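Local coordinates for outer membrane protein Omp121 (Bacteroides thetaiotaomicron, PDB 5FQ8) that probably takes up nutrients across the outer membrane as a SusC-like TonB-dependent receptor, a plugged beta barrel, and binds calcium, at residues L376-L390 / Y402-G416. Residues are numbered along the deposited sequence; the frame is centred on the assembly and turned at random.
With KR0 (3-decanoyloxypropyl decanoate), chain K; C8E ((hydroxyethyloxy)tri(ethyloxy)octane), chain U.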
# COMPACT_ATOMS: atom_id res chain seq x y z
N LEU B 376 17.05 0.74 -0.15
CA LEU B 376 16.70 -0.57 -0.69
C LEU B 376 16.01 -0.40 -2.02
O LEU B 376 15.12 0.44 -2.16
CB LEU B 376 15.80 -1.33 0.27
CG LEU B 376 15.35 -2.69 -0.22
CD1 LEU B 376 16.32 -3.68 0.30
CD2 LEU B 376 13.97 -2.99 0.26
N ASN B 377 16.42 -1.19 -3.00
CA ASN B 377 15.75 -1.25 -4.29
C ASN B 377 16.07 -2.61 -4.92
O ASN B 377 16.93 -2.74 -5.79
CB ASN B 377 16.16 -0.10 -5.20
CG ASN B 377 15.40 -0.10 -6.48
OD1 ASN B 377 14.48 -0.89 -6.67
ND2 ASN B 377 15.77 0.77 -7.38
N GLU B 378 15.34 -3.63 -4.50
CA GLU B 378 15.62 -5.00 -4.87
C GLU B 378 14.58 -5.49 -5.86
O GLU B 378 13.47 -4.98 -5.91
CB GLU B 378 15.64 -5.88 -3.63
CG GLU B 378 16.13 -7.29 -3.84
CD GLU B 378 16.09 -8.10 -2.58
OE1 GLU B 378 16.81 -7.75 -1.63
OE2 GLU B 378 15.34 -9.09 -2.55
N TYR B 379 14.96 -6.46 -6.68
CA TYR B 379 14.05 -7.10 -7.61
C TYR B 379 14.38 -8.57 -7.65
O TYR B 379 15.55 -8.94 -7.75
CB TYR B 379 14.15 -6.48 -9.00
CG TYR B 379 13.21 -7.00 -10.06
CD1 TYR B 379 11.95 -6.48 -10.22
CD2 TYR B 379 13.62 -7.98 -10.94
CE1 TYR B 379 11.11 -6.93 -11.21
CE2 TYR B 379 12.78 -8.44 -11.93
CZ TYR B 379 11.53 -7.91 -12.06
OH TYR B 379 10.70 -8.37 -13.04
N GLU B 380 13.36 -9.41 -7.54
CA GLU B 380 13.49 -10.85 -7.70
C GLU B 380 12.46 -11.30 -8.72
O GLU B 380 11.32 -10.85 -8.70
CB GLU B 380 13.29 -11.58 -6.38
CG GLU B 380 13.40 -13.07 -6.54
CD GLU B 380 13.20 -13.86 -5.27
OE1 GLU B 380 14.00 -13.73 -4.34
OE2 GLU B 380 12.22 -14.62 -5.22
N SER B 381 12.87 -12.17 -9.63
CA SER B 381 12.00 -12.58 -10.72
C SER B 381 12.11 -14.08 -10.93
O SER B 381 13.19 -14.65 -10.80
CB SER B 381 12.36 -11.83 -11.99
OG SER B 381 11.81 -12.44 -13.12
N GLU B 382 11.00 -14.72 -11.25
CA GLU B 382 10.97 -16.13 -11.60
C GLU B 382 10.25 -16.27 -12.93
O GLU B 382 9.25 -15.59 -13.15
CB GLU B 382 10.28 -16.94 -10.53
CG GLU B 382 11.23 -17.60 -9.54
CD GLU B 382 10.56 -18.14 -8.31
OE1 GLU B 382 9.97 -17.34 -7.54
OE2 GLU B 382 10.61 -19.37 -8.11
N ARG B 383 10.76 -17.11 -13.82
CA ARG B 383 10.26 -17.13 -15.19
C ARG B 383 10.33 -18.52 -15.77
O ARG B 383 11.38 -19.16 -15.69
CB ARG B 383 11.05 -16.17 -16.08
CG ARG B 383 10.67 -16.25 -17.54
CD ARG B 383 11.36 -15.17 -18.34
NE ARG B 383 10.97 -15.20 -19.74
CZ ARG B 383 11.57 -14.48 -20.66
NH1 ARG B 383 12.57 -13.69 -20.32
NH2 ARG B 383 11.19 -14.56 -21.93
N PHE B 384 9.25 -18.97 -16.38
CA PHE B 384 9.21 -20.25 -17.07
C PHE B 384 8.76 -20.04 -18.50
O PHE B 384 7.74 -19.39 -18.74
CB PHE B 384 8.29 -21.23 -16.35
CG PHE B 384 7.92 -22.41 -17.17
CD1 PHE B 384 8.80 -23.47 -17.30
CD2 PHE B 384 6.73 -22.46 -17.85
CE1 PHE B 384 8.48 -24.56 -18.08
CE2 PHE B 384 6.40 -23.54 -18.64
CZ PHE B 384 7.28 -24.60 -18.76
N TYR B 385 9.50 -20.59 -19.46
CA TYR B 385 9.07 -20.54 -20.84
C TYR B 385 9.43 -21.84 -21.52
O TYR B 385 10.29 -22.58 -21.04
CB TYR B 385 9.66 -19.34 -21.59
CG TYR B 385 11.15 -19.31 -21.70
CD1 TYR B 385 11.94 -18.87 -20.66
CD2 TYR B 385 11.77 -19.68 -22.87
CE1 TYR B 385 13.31 -18.83 -20.78
CE2 TYR B 385 13.13 -19.65 -23.00
CZ TYR B 385 13.90 -19.22 -21.95
OH TYR B 385 15.26 -19.18 -22.07
N GLY B 386 8.76 -22.14 -22.63
CA GLY B 386 9.12 -23.32 -23.38
C GLY B 386 8.27 -23.50 -24.61
O GLY B 386 7.50 -22.62 -24.98
N LYS B 387 8.42 -24.66 -25.25
CA LYS B 387 7.62 -24.94 -26.43
C LYS B 387 7.40 -26.44 -26.57
O LYS B 387 8.10 -27.25 -25.97
CB LYS B 387 8.27 -24.39 -27.69
CG LYS B 387 9.37 -25.24 -28.24
CD LYS B 387 9.30 -25.25 -29.75
CE LYS B 387 10.17 -26.33 -30.34
NZ LYS B 387 10.27 -26.23 -31.82
N PHE B 388 6.39 -26.78 -27.37
CA PHE B 388 6.13 -28.14 -27.82
C PHE B 388 5.91 -28.09 -29.32
O PHE B 388 5.14 -27.27 -29.81
CB PHE B 388 4.90 -28.75 -27.14
CG PHE B 388 4.46 -30.07 -27.75
CD1 PHE B 388 5.04 -31.25 -27.35
CD2 PHE B 388 3.48 -30.11 -28.72
CE1 PHE B 388 4.65 -32.45 -27.89
CE2 PHE B 388 3.09 -31.31 -29.28
CZ PHE B 388 3.68 -32.48 -28.86
N GLN B 389 6.57 -28.98 -30.04
CA GLN B 389 6.41 -29.04 -31.48
C GLN B 389 6.14 -30.47 -31.89
O GLN B 389 6.80 -31.39 -31.39
CB GLN B 389 7.64 -28.51 -32.19
CG GLN B 389 7.43 -28.34 -33.65
CD GLN B 389 8.60 -27.69 -34.31
OE1 GLN B 389 8.85 -26.51 -34.13
NE2 GLN B 389 9.35 -28.47 -35.07
N LEU B 390 5.18 -30.64 -32.78
CA LEU B 390 4.82 -31.93 -33.35
C LEU B 390 4.98 -31.81 -34.86
O LEU B 390 4.23 -31.08 -35.51
CB LEU B 390 3.38 -32.31 -33.01
CG LEU B 390 2.89 -33.65 -33.52
CD1 LEU B 390 3.76 -34.67 -32.87
CD2 LEU B 390 1.46 -33.87 -33.14
N TYR B 402 2.72 -28.56 -35.65
CA TYR B 402 2.07 -27.82 -34.58
C TYR B 402 3.13 -27.38 -33.59
O TYR B 402 3.91 -28.21 -33.11
CB TYR B 402 1.00 -28.65 -33.88
CG TYR B 402 0.46 -27.98 -32.63
CD1 TYR B 402 -0.21 -26.77 -32.70
CD2 TYR B 402 0.63 -28.55 -31.38
CE1 TYR B 402 -0.69 -26.15 -31.58
CE2 TYR B 402 0.16 -27.93 -30.25
CZ TYR B 402 -0.50 -26.74 -30.36
OH TYR B 402 -0.98 -26.12 -29.23
N ARG B 403 3.16 -26.10 -33.29
CA ARG B 403 4.10 -25.56 -32.33
C ARG B 403 3.37 -24.61 -31.40
O ARG B 403 2.54 -23.82 -31.85
CB ARG B 403 5.23 -24.83 -33.03
CG ARG B 403 6.12 -24.06 -32.12
CD ARG B 403 6.89 -23.04 -32.93
NE ARG B 403 7.47 -23.68 -34.10
CZ ARG B 403 7.67 -23.07 -35.26
NH1 ARG B 403 7.32 -21.81 -35.42
NH2 ARG B 403 8.20 -23.75 -36.27
N MET B 404 3.66 -24.72 -30.11
CA MET B 404 2.97 -23.96 -29.08
C MET B 404 3.99 -23.44 -28.10
O MET B 404 4.84 -24.21 -27.64
CB MET B 404 1.92 -24.81 -28.36
CG MET B 404 1.41 -24.20 -27.05
SD MET B 404 -0.05 -25.01 -26.38
CE MET B 404 -0.25 -24.11 -24.87
N GLY B 405 3.93 -22.16 -27.78
CA GLY B 405 4.85 -21.56 -26.84
C GLY B 405 4.12 -20.99 -25.65
O GLY B 405 2.99 -20.52 -25.77
N LEU B 406 4.77 -21.03 -24.50
CA LEU B 406 4.28 -20.43 -23.28
C LEU B 406 5.44 -19.73 -22.59
O LEU B 406 6.52 -20.30 -22.48
CB LEU B 406 3.68 -21.46 -22.34
CG LEU B 406 3.15 -20.93 -21.01
CD1 LEU B 406 1.71 -20.64 -21.18
CD2 LEU B 406 3.34 -21.92 -19.91
N ASP B 407 5.21 -18.50 -22.14
CA ASP B 407 6.21 -17.73 -21.42
C ASP B 407 5.50 -16.96 -20.32
O ASP B 407 4.61 -16.16 -20.60
CB ASP B 407 6.97 -16.80 -22.37
CG ASP B 407 8.26 -16.27 -21.79
OD1 ASP B 407 8.42 -16.21 -20.57
OD2 ASP B 407 9.13 -15.89 -22.58
N THR B 408 5.87 -17.22 -19.07
CA THR B 408 5.22 -16.62 -17.91
C THR B 408 6.29 -16.20 -16.91
O THR B 408 7.32 -16.86 -16.76
CB THR B 408 4.22 -17.60 -17.27
OG1 THR B 408 3.96 -17.23 -15.91
CG2 THR B 408 4.75 -19.00 -17.28
N THR B 409 6.03 -15.08 -16.24
CA THR B 409 7.01 -14.48 -15.36
C THR B 409 6.30 -13.85 -14.18
O THR B 409 5.28 -13.19 -14.34
CB THR B 409 7.83 -13.39 -16.05
OG1 THR B 409 8.24 -13.82 -17.34
CG2 THR B 409 9.03 -13.03 -15.22
N THR B 410 6.89 -14.01 -13.01
CA THR B 410 6.43 -13.39 -11.78
C THR B 410 7.61 -12.60 -11.22
O THR B 410 8.63 -13.18 -10.86
CB THR B 410 5.93 -14.45 -10.79
OG1 THR B 410 4.79 -15.12 -11.34
CG2 THR B 410 5.56 -13.82 -9.47
N GLY B 411 7.50 -11.28 -11.19
CA GLY B 411 8.55 -10.43 -10.67
C GLY B 411 8.02 -9.65 -9.49
O GLY B 411 6.83 -9.36 -9.42
N GLN B 412 8.91 -9.30 -8.57
CA GLN B 412 8.52 -8.69 -7.31
C GLN B 412 9.55 -7.67 -6.87
O GLN B 412 10.65 -8.04 -6.48
CB GLN B 412 8.34 -9.75 -6.24
CG GLN B 412 8.06 -9.17 -4.88
CD GLN B 412 7.96 -10.23 -3.83
OE1 GLN B 412 7.41 -11.29 -4.06
NE2 GLN B 412 8.52 -9.96 -2.67
N SER B 413 9.16 -6.40 -6.88
CA SER B 413 10.03 -5.29 -6.49
C SER B 413 9.88 -4.97 -5.02
O SER B 413 8.81 -5.14 -4.44
CB SER B 413 9.70 -4.06 -7.32
OG SER B 413 9.41 -4.41 -8.66
N ASP B 414 10.95 -4.48 -4.41
CA ASP B 414 10.89 -4.04 -3.01
C ASP B 414 11.83 -2.85 -2.83
O ASP B 414 13.05 -3.02 -2.81
CB ASP B 414 11.27 -5.18 -2.05
CG ASP B 414 10.22 -6.26 -1.96
OD1 ASP B 414 9.29 -6.14 -1.13
OD2 ASP B 414 10.33 -7.24 -2.72
N LYS B 415 11.27 -1.65 -2.68
CA LYS B 415 12.07 -0.44 -2.50
C LYS B 415 11.73 0.20 -1.16
O LYS B 415 10.57 0.19 -0.74
CB LYS B 415 11.85 0.57 -3.62
CG LYS B 415 11.33 -0.01 -4.90
CD LYS B 415 10.97 1.07 -5.86
CE LYS B 415 10.11 0.53 -7.00
NZ LYS B 415 10.80 -0.50 -7.83
N GLY B 416 12.74 0.75 -0.49
CA GLY B 416 12.52 1.41 0.78
C GLY B 416 13.61 2.41 1.10
O GLY B 416 14.74 2.28 0.65
C1 KR0 K . -5.85 -17.88 -29.24
O1 KR0 K . -5.71 -18.95 -30.17
C2 KR0 K . -4.48 -17.65 -28.63
C3 KR0 K . -4.45 -18.11 -27.19
C4 KR0 K . -5.92 -23.69 -25.11
O4 KR0 K . -4.44 -19.53 -27.08
C5 KR0 K . -4.67 -20.08 -25.75
C6 KR0 K . -4.94 -24.35 -26.09
C7 KR0 K . -6.29 -20.25 -29.90
C8 KR0 K . -4.52 -25.77 -25.70
O8 KR0 K . -4.88 -19.31 -24.85
C9 KR0 K . -3.45 -26.33 -26.65
O9 KR0 K . -7.42 -20.33 -29.47
C10 KR0 K . -4.65 -21.56 -25.46
C11 KR0 K . -6.04 -22.18 -25.34
C12 KR0 K . -5.51 -21.52 -30.13
C13 KR0 K . -6.40 -22.53 -30.83
C14 KR0 K . -3.30 -27.85 -26.54
C15 KR0 K . -2.01 -28.37 -27.18
C16 KR0 K . -1.74 -29.82 -26.86
C17 KR0 K . -5.60 -23.61 -31.55
C18 KR0 K . -5.46 -24.90 -30.75
C19 KR0 K . -4.51 -25.85 -31.48
C20 KR0 K . -4.56 -27.29 -30.97
C21 KR0 K . -3.54 -28.15 -31.70
C22 KR0 K . -3.83 -29.65 -31.56
C23 KR0 K . -2.70 -30.54 -32.02
C8 C8E U . -3.79 -22.06 -20.93
O9 C8E U . -2.44 -22.43 -20.76
C10 C8E U . -2.17 -23.60 -21.50
C11 C8E U . -1.14 -24.49 -20.82
O12 C8E U . -0.44 -25.16 -21.84
C13 C8E U . 0.56 -26.05 -21.40
C14 C8E U . 1.43 -26.41 -22.59
O15 C8E U . 2.22 -25.32 -22.99
C16 C8E U . 3.27 -25.71 -23.84
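Leu376 pairs with Gly416 at one end of an antiparallel beta hairpin in the wall of the TonB-dependent receptor barrel. Backbone hydrogen bonds join every second pair from there to Leu390 and Tyr402. Odd-numbered side chains face the barrel interior and plug; even-numbered side chains face membrane or the second subunit. With CG anti to the backbone N (chi1 -178°), the Tyr379 ring leans across toward strand 402-416. Ser413 OG meets the edge of the Tyr379 ring at CD1 (3.6 Å), and Phe126 stacks on that ring. Tyr379 OH lies 3.8 Å from Gly411 CA. Glu382 pairs with Thr410 but sends its carboxylate to Arg453 of the second subunit. Arg383, extended from CG to NE, grips Asp407 side-on in a salt bridge. Arg383 NE binds Asp407 OD1 at 2.9 Å, and Arg383 NH2 binds Asp407 OD2. Guanidinium and carboxylate are nearly coplanar, 20° apart, and both oxygens use syn lone pairs. Asn110 N also bonds Asp407 OD2, which ties this pair to the plug. On the outer face, Leu406 CD2 touches the edge of the Phe384 ring at CE2 (3.7 Å). Phe388 CD2 and Tyr402 CD2 are 4.2 Å apart. Over one face of the Tyr402 ring, C21 of the bound 3-decanoyloxypropyl decanoate (KR0) is 3.5 Å from Tyr402 CE1. Gln389 NE2 bonds Asp391 OD2, and Lys387 NZ bonds Asp105 O. Gln389 OE1 accepts from Arg403 NE at 3.1 Å and Lys387 NZ at 2.7 Å, reached from opposite faces of its amide.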